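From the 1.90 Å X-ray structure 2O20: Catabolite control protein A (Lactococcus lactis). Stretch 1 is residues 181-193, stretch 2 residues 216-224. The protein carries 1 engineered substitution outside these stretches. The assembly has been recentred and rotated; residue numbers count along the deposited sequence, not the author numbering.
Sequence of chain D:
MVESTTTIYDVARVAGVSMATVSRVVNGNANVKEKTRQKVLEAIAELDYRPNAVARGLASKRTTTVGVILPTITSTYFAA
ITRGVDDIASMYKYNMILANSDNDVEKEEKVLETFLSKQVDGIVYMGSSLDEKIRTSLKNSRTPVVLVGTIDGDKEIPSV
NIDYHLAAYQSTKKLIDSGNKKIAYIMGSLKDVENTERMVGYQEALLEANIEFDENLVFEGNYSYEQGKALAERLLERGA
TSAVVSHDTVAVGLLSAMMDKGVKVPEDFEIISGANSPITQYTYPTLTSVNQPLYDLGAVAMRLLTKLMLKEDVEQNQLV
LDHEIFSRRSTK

Stretch 1 181-193: KKIAYIMGSLKDV
Stretch 2 216-224: NLVFEGNYS

The two stretches run side by side as parallel strands, the first ending at Ile186 and the second comprising Val218 and Phe219, followed in each chain segment by loop. The register pairs Ala184 with Leu217, Tyr185 with Val218, Ile186 with Phe219, Met187 with Glu220 and Gly188 with Gly221, with CA-CA separations of 4.7, 4.9, 4.7, 5.0 and 4.1 Å. Extended torsions support the pairing: phi/psi is -118/122 at Tyr185, -110/123 at Ile186, -111/128 at Val218 and -121/104 at Phe219.

The hydrogen bonds have the staggered pattern of a parallel ladder. Tyr185 N donates to Leu217 O (3.0 Å), Phe219 N to Tyr185 O (2.9 Å), and Met187 N to Phe219 O (2.9 Å, 174° at the hydrogen). Beyond the strands, Asn222 N reaches Met187 O (3.0 Å) and Gly221 N reaches Gly188 O (2.8 Å), so backbone bonding continues through the bend at Gly221, whose phi/psi of 83/27 favours glycine. CA-H...O contacts reinforce the ladder, the shortest being Ala184 CA to Leu217 O at 3.1 Å. Stretch 1 then forms a type I turn from Ser189 to Asp192, closed by Asp192 N to Ser189 O at 3.3 Å.

Side chains alternate across the sheet. Ile186 (chi1 m, chi2 t) and Phe219 (chi1 m, chi2 -91°) share one face, where Ile186 CG1 lies 4.1 Å from Phe219 CB; Ala184 CB adds an apolar contact with Phe219 CE2, also at 4.1 Å. Tyr185 (chi1 t) and Val218 (chi1 t) point to the other face, although the end of the tyrosine leads away from stretch 2. Leu217 (m, t) lies sideways, its CD1 4.1 Å from Lys182 CA. Met187 (p, t, p) starts away, yet its SD comes within 4.5 Å of Val218 CG1.

Polar side chains join the loops. Glu220 (m, t, chi3 61°) brings its carboxylate back to stretch 1, where OE1 accepts from Leu190 N at 3.0 Å and thus satisfies a backbone donor in the turn. Asn222 (chi1 m, chi2 -65°) makes a weak ND2 bond to Phe219 O, 3.1 Å at 134°, within its own stretch.

Tyr223 (m, chi2 -80°) extends its hydroxyl to Gly188, with OH 3.6 Å from Gly188 CA; an ideal CB there would sit 2.7 Å from Tyr223 OH, a clash that glycine avoids. A water accepts from Ser189 N at 3.0 Å and lies 2.5 Å from Tyr223 OH, bridging the stretches. Altogether the contact buries 670 Å², summed over both sides.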

ATOM      1  N   LYS D 181      21.105  19.084 -17.600  1.00 23.53           N
ATOM      2  CA  LYS D 181      21.011  19.174 -19.060  1.00 24.28           C
ATOM      3  C   LYS D 181      20.581  17.870 -19.713  1.00 23.56           C
ATOM      4  O   LYS D 181      20.023  17.900 -20.802  1.00 24.12           O
ATOM      5  CB  LYS D 181      22.362  19.579 -19.649  1.00 24.91           C
ATOM      6  CG  LYS D 181      22.909  20.928 -19.155  1.00 28.66           C
ATOM      7  CD  LYS D 181      21.931  22.052 -19.460  1.00 33.40           C
ATOM      8  CE  LYS D 181      22.527  23.434 -19.224  1.00 35.31           C
ATOM      9  NZ  LYS D 181      23.382  23.902 -20.357  1.00 37.81           N
ATOM     10  N   LYS D 182      20.883  16.740 -19.068  1.00 22.30           N
ATOM     11  CA  LYS D 182      20.436  15.418 -19.512  1.00 21.20           C
ATOM     12  C   LYS D 182      19.406  14.880 -18.526  1.00 20.29           C
ATOM     13  O   LYS D 182      19.758  14.420 -17.439  1.00 19.89           O
ATOM     14  CB  LYS D 182      21.623  14.475 -19.674  1.00 21.57           C
ATOM     15  CG  LYS D 182      22.540  14.852 -20.837  1.00 22.99           C
ATOM     16  CD  LYS D 182      23.471  13.720 -21.164  1.00 26.62           C
ATOM     17  CE  LYS D 182      24.100  13.814 -22.517  1.00 29.97           C
ATOM     18  NZ  LYS D 182      25.093  12.681 -22.655  1.00 33.03           N
ATOM     19  N   ILE D 183      18.130  15.029 -18.903  1.00 19.34           N
ATOM     20  CA  ILE D 183      16.985  14.733 -18.029  1.00 19.30           C
ATOM     21  C   ILE D 183      16.190  13.589 -18.675  1.00 19.43           C
ATOM     22  O   ILE D 183      15.669  13.719 -19.781  1.00 20.78           O
ATOM     23  CB  ILE D 183      16.063  15.977 -17.839  1.00 18.44           C
ATOM     24  CG1 ILE D 183      16.861  17.184 -17.300  1.00 18.86           C
ATOM     25  CG2 ILE D 183      14.904  15.640 -16.964  1.00 16.66           C
ATOM     26  CD1 ILE D 183      16.222  18.549 -17.556  1.00 19.78           C
ATOM     27  N   ALA D 184      16.093  12.480 -17.966  1.00 19.37           N
ATOM     28  CA  ALA D 184      15.261  11.358 -18.392  1.00 19.10           C
ATOM     29  C   ALA D 184      13.793  11.562 -17.988  1.00 18.52           C
ATOM     30  O   ALA D 184      13.498  12.185 -16.980  1.00 17.77           O
ATOM     31  CB  ALA D 184      15.757  10.120 -17.817  1.00 19.07           C
ATOM     32  N   TYR D 185      12.898  11.036 -18.813  1.00 19.18           N
ATOM     33  CA  TYR D 185      11.492  10.855 -18.456  1.00 20.70           C
ATOM     34  C   TYR D 185      11.159   9.351 -18.481  1.00 20.73           C
ATOM     35  O   TYR D 185      11.332   8.648 -19.496  1.00 20.90           O
ATOM     36  CB  TYR D 185      10.532  11.619 -19.397  1.00 22.11           C
ATOM     37  CG  TYR D 185       9.269  11.999 -18.652  1.00 24.09           C
ATOM     38  CD1 TYR D 185       9.051  13.311 -18.250  1.00 24.71           C
ATOM     39  CD2 TYR D 185       8.342  11.031 -18.259  1.00 23.62           C
ATOM     40  CE1 TYR D 185       7.938  13.647 -17.516  1.00 25.02           C
ATOM     41  CE2 TYR D 185       7.205  11.371 -17.521  1.00 26.26           C
ATOM     42  CZ  TYR D 185       7.030  12.683 -17.148  1.00 26.40           C
ATOM     43  OH  TYR D 185       5.930  13.071 -16.422  1.00 30.19           O
ATOM     44  N   ILE D 186      10.690   8.848 -17.345  1.00 20.61           N
ATOM     45  CA  ILE D 186      10.329   7.430 -17.215  1.00 20.64           C
ATOM     46  C   ILE D 186       8.775   7.346 -17.108  1.00 21.10           C
ATOM     47  O   ILE D 186       8.170   7.962 -16.222  1.00 20.90           O
ATOM     48  CB  ILE D 186      11.032   6.752 -15.998  1.00 20.61           C
ATOM     49  CG1 ILE D 186      12.560   6.778 -16.160  1.00 22.54           C
ATOM     50  CG2 ILE D 186      10.585   5.316 -15.867  1.00 20.63           C
ATOM     51  CD1 ILE D 186      13.323   6.632 -14.892  1.00 23.39           C
ATOM     52  N   MET D 187       8.152   6.601 -18.012  1.00 21.55           N
ATOM     53  CA  MET D 187       6.692   6.527 -18.093  1.00 23.62           C
ATOM     54  C   MET D 187       6.204   5.118 -18.380  1.00 23.50           C
ATOM     55  O   MET D 187       7.016   4.201 -18.574  1.00 22.88           O
ATOM     56  CB  MET D 187       6.178   7.459 -19.211  1.00 23.58           C
ATOM     57  CG  MET D 187       6.747   7.141 -20.617  1.00 25.12           C
ATOM     58  SD  MET D 187       5.898   8.119 -21.893  1.00 28.70           S
ATOM     59  CE  MET D 187       6.115   9.750 -21.246  1.00 28.74           C
ATOM     60  N   GLY D 188       4.869   4.983 -18.441  1.00 24.53           N
ATOM     61  CA  GLY D 188       4.189   3.809 -18.991  1.00 25.33           C
ATOM     62  C   GLY D 188       4.185   3.776 -20.515  1.00 26.30           C
ATOM     63  O   GLY D 188       5.192   4.064 -21.147  1.00 27.41           O
ATOM     64  N   SER D 189       3.067   3.406 -21.119  1.00 27.84           N
ATOM     65  CA  SER D 189       2.958   3.358 -22.592  1.00 28.66           C
ATOM     66  C   SER D 189       2.729   4.737 -23.171  1.00 29.84           C
ATOM     67  O   SER D 189       1.758   5.425 -22.819  1.00 29.21           O
ATOM     68  CB  SER D 189       1.838   2.417 -23.027  1.00 29.14           C
ATOM     69  OG  SER D 189       1.586   2.552 -24.423  1.00 30.03           O
ATOM     70  N   LEU D 190       3.599   5.153 -24.089  1.00 30.88           N
ATOM     71  CA  LEU D 190       3.471   6.476 -24.693  1.00 32.54           C
ATOM     72  C   LEU D 190       2.170   6.641 -25.472  1.00 32.90           C
ATOM     73  O   LEU D 190       1.684   7.759 -25.596  1.00 34.26           O
ATOM     74  CB  LEU D 190       4.671   6.783 -25.599  1.00 32.98           C
ATOM     75  CG  LEU D 190       4.753   8.165 -26.249  1.00 33.97           C
ATOM     76  CD1 LEU D 190       4.950   9.240 -25.184  1.00 35.01           C
ATOM     77  CD2 LEU D 190       5.913   8.175 -27.270  1.00 34.21           C
ATOM     78  N   LYS D 191       1.588   5.537 -25.947  1.00 33.58           N
ATOM     79  CA  LYS D 191       0.351   5.568 -26.756  1.00 34.65           C
ATOM     80  C   LYS D 191      -0.860   6.127 -26.009  1.00 34.30           C
ATOM     81  O   LYS D 191      -1.780   6.665 -26.627  1.00 34.87           O
ATOM     82  CB  LYS D 191       0.024   4.161 -27.287  1.00 34.75           C
ATOM     83  CG  LYS D 191       1.122   3.610 -28.190  1.00 36.30           C
ATOM     84  CD  LYS D 191       0.706   2.365 -28.968  1.00 37.22           C
ATOM     85  CE  LYS D 191       0.979   1.087 -28.193  1.00 39.43           C
ATOM     86  NZ  LYS D 191       0.487  -0.125 -28.927  1.00 41.16           N
ATOM     87  N   ASP D 192      -0.844   5.993 -24.685  1.00 33.30           N
ATOM     88  CA  ASP D 192      -1.902   6.491 -23.815  1.00 32.77           C
ATOM     89  C   ASP D 192      -1.907   8.025 -23.720  1.00 31.58           C
ATOM     90  O   ASP D 192      -0.851   8.652 -23.643  1.00 31.41           O
ATOM     91  CB  ASP D 192      -1.733   5.862 -22.426  1.00 32.68           C
ATOM     92  CG  ASP D 192      -1.831   4.344 -22.466  1.00 34.10           C
ATOM     93  OD1 ASP D 192      -2.441   3.816 -23.413  1.00 34.60           O
ATOM     94  OD2 ASP D 192      -1.315   3.672 -21.553  1.00 37.91           O
ATOM     95  N   VAL D 193      -3.105   8.610 -23.694  1.00 30.79           N
ATOM     96  CA  VAL D 193      -3.273  10.068 -23.800  1.00 29.68           C
ATOM     97  C   VAL D 193      -2.478  10.824 -22.732  1.00 28.84           C
ATOM     98  O   VAL D 193      -1.748  11.756 -23.036  1.00 28.29           O
ATOM     99  CB  VAL D 193      -4.760  10.481 -23.723  1.00 29.88           C
ATOM    100  CG1 VAL D 193      -4.909  12.008 -23.670  1.00 29.35           C
ATOM    101  CG2 VAL D 193      -5.526   9.925 -24.905  1.00 31.01           C
ATOM    102  N   ASN D 216      16.158   8.845 -26.726  1.00 26.08           N
ATOM    103  CA  ASN D 216      16.885   7.839 -25.940  1.00 25.78           C
ATOM    104  C   ASN D 216      16.946   8.103 -24.432  1.00 24.64           C
ATOM    105  O   ASN D 216      17.406   7.237 -23.665  1.00 23.67           O
ATOM    106  CB  ASN D 216      18.265   7.607 -26.531  1.00 26.81           C
ATOM    107  CG  ASN D 216      18.197   6.932 -27.895  1.00 29.86           C
ATOM    108  OD1 ASN D 216      19.085   7.101 -28.731  1.00 35.80           O
ATOM    109  ND2 ASN D 216      17.126   6.177 -28.132  1.00 33.61           N
ATOM    110  N   LEU D 217      16.458   9.274 -24.000  1.00 22.01           N
ATOM    111  CA  LEU D 217      16.280   9.557 -22.575  1.00 21.38           C
ATOM    112  C   LEU D 217      14.821   9.415 -22.109  1.00 20.80           C
ATOM    113  O   LEU D 217      14.477   9.853 -21.012  1.00 18.95           O
ATOM    114  CB  LEU D 217      16.846  10.934 -22.216  1.00 20.99           C
ATOM    115  CG  LEU D 217      18.363  11.146 -22.392  1.00 22.54           C
ATOM    116  CD1 LEU D 217      18.718  12.600 -21.991  1.00 24.81           C
ATOM    117  CD2 LEU D 217      19.174  10.181 -21.586  1.00 24.25           C
ATOM    118  N   VAL D 218      13.974   8.806 -22.948  1.00 20.66           N
ATOM    119  CA  VAL D 218      12.608   8.472 -22.590  1.00 20.28           C
ATOM    120  C   VAL D 218      12.516   6.951 -22.489  1.00 20.78           C
ATOM    121  O   VAL D 218      12.975   6.201 -23.367  1.00 20.40           O
ATOM    122  CB  VAL D 218      11.574   9.044 -23.583  1.00 21.12           C
ATOM    123  CG1 VAL D 218      10.151   8.626 -23.175  1.00 20.46           C
ATOM    124  CG2 VAL D 218      11.706  10.557 -23.651  1.00 19.60           C
ATOM    125  N   PHE D 219      12.002   6.518 -21.355  1.00 20.01           N
ATOM    126  CA  PHE D 219      11.959   5.111 -20.996  1.00 20.97           C
ATOM    127  C   PHE D 219      10.497   4.733 -20.787  1.00 21.94           C
ATOM    128  O   PHE D 219       9.896   5.114 -19.782  1.00 20.68           O
ATOM    129  CB  PHE D 219      12.801   4.891 -19.740  1.00 20.01           C
ATOM    130  CG  PHE D 219      14.261   5.176 -19.948  1.00 20.14           C
ATOM    131  CD1 PHE D 219      15.138   4.170 -20.353  1.00 20.82           C
ATOM    132  CD2 PHE D 219      14.771   6.471 -19.803  1.00 19.74           C
ATOM    133  CE1 PHE D 219      16.493   4.445 -20.580  1.00 21.85           C
ATOM    134  CE2 PHE D 219      16.117   6.751 -20.041  1.00 18.96           C
ATOM    135  CZ  PHE D 219      16.983   5.737 -20.420  1.00 21.50           C
ATOM    136  N   GLU D 220       9.926   4.021 -21.769  1.00 23.13           N
ATOM    137  CA  GLU D 220       8.532   3.586 -21.737  1.00 24.70           C
ATOM    138  C   GLU D 220       8.276   2.196 -21.122  1.00 24.73           C
ATOM    139  O   GLU D 220       9.152   1.328 -21.077  1.00 24.32           O
ATOM    140  CB  GLU D 220       7.976   3.513 -23.166  1.00 25.88           C
ATOM    141  CG  GLU D 220       7.827   4.828 -23.896  1.00 29.88           C
ATOM    142  CD  GLU D 220       7.227   4.570 -25.264  1.00 35.07           C
ATOM    143  OE1 GLU D 220       6.079   4.036 -25.315  1.00 36.46           O
ATOM    144  OE2 GLU D 220       7.908   4.859 -26.269  1.00 38.20           O
ATOM    145  N   GLY D 221       7.046   1.988 -20.684  1.00 25.65           N
ATOM    146  CA  GLY D 221       6.568   0.667 -20.234  1.00 25.93           C
ATOM    147  C   GLY D 221       6.895   0.269 -18.805  1.00 25.89           C
ATOM    148  O   GLY D 221       6.980  -0.928 -18.475  1.00 26.94           O
ATOM    149  N   ASN D 222       7.061   1.275 -17.951  1.00 24.98           N
ATOM    150  CA  ASN D 222       7.561   1.095 -16.594  1.00 24.72           C
ATOM    151  C   ASN D 222       6.497   1.345 -15.565  1.00 24.07           C
ATOM    152  O   ASN D 222       5.963   2.444 -15.499  1.00 25.51           O
ATOM    153  CB  ASN D 222       8.731   2.038 -16.363  1.00 24.63           C
ATOM    154  CG  ASN D 222       9.903   1.658 -17.195  1.00 25.70           C
ATOM    155  OD1 ASN D 222      10.472   0.576 -17.001  1.00 25.13           O
ATOM    156  ND2 ASN D 222      10.252   2.501 -18.173  1.00 25.53           N
ATOM    157  N   TYR D 223       6.194   0.305 -14.786  1.00 24.18           N
ATOM    158  CA  TYR D 223       5.073   0.324 -13.839  1.00 24.11           C
ATOM    159  C   TYR D 223       5.409  -0.093 -12.402  1.00 22.76           C
ATOM    160  O   TYR D 223       4.718   0.346 -11.478  1.00 22.02           O
ATOM    161  CB  TYR D 223       3.931  -0.552 -14.379  1.00 25.78           C
ATOM    162  CG  TYR D 223       3.276  -0.031 -15.657  1.00 27.16           C
ATOM    163  CD1 TYR D 223       2.328   0.987 -15.605  1.00 29.17           C
ATOM    164  CD2 TYR D 223       3.612  -0.551 -16.909  1.00 25.62           C
ATOM    165  CE1 TYR D 223       1.725   1.476 -16.756  1.00 28.98           C
ATOM    166  CE2 TYR D 223       3.031  -0.045 -18.065  1.00 26.37           C
ATOM    167  CZ  TYR D 223       2.073   0.955 -17.981  1.00 28.62           C
ATOM    168  OH  TYR D 223       1.453   1.461 -19.126  1.00 29.06           O
ATOM    169  N   SER D 224       6.474  -0.874 -12.220  1.00 20.96           N
ATOM    170  CA  SER D 224       6.800  -1.508 -10.956  1.00 20.40           C
ATOM    171  C   SER D 224       8.097  -1.006 -10.295  1.00 20.10           C
ATOM    172  O   SER D 224       8.992  -0.423 -10.946  1.00 18.51           O
ATOM    173  CB  SER D 224       6.876  -3.026 -11.168  1.00 19.94           C
ATOM    174  OG  SER D 224       8.082  -3.439 -11.791  1.00 17.89           O
TER
HETATM  175  O   HOH W   1       6.911   5.390 -14.420  1.00 17.52           O
HETATM  176  O   HOH W   2       0.402   3.632 -19.873  1.00 31.87           O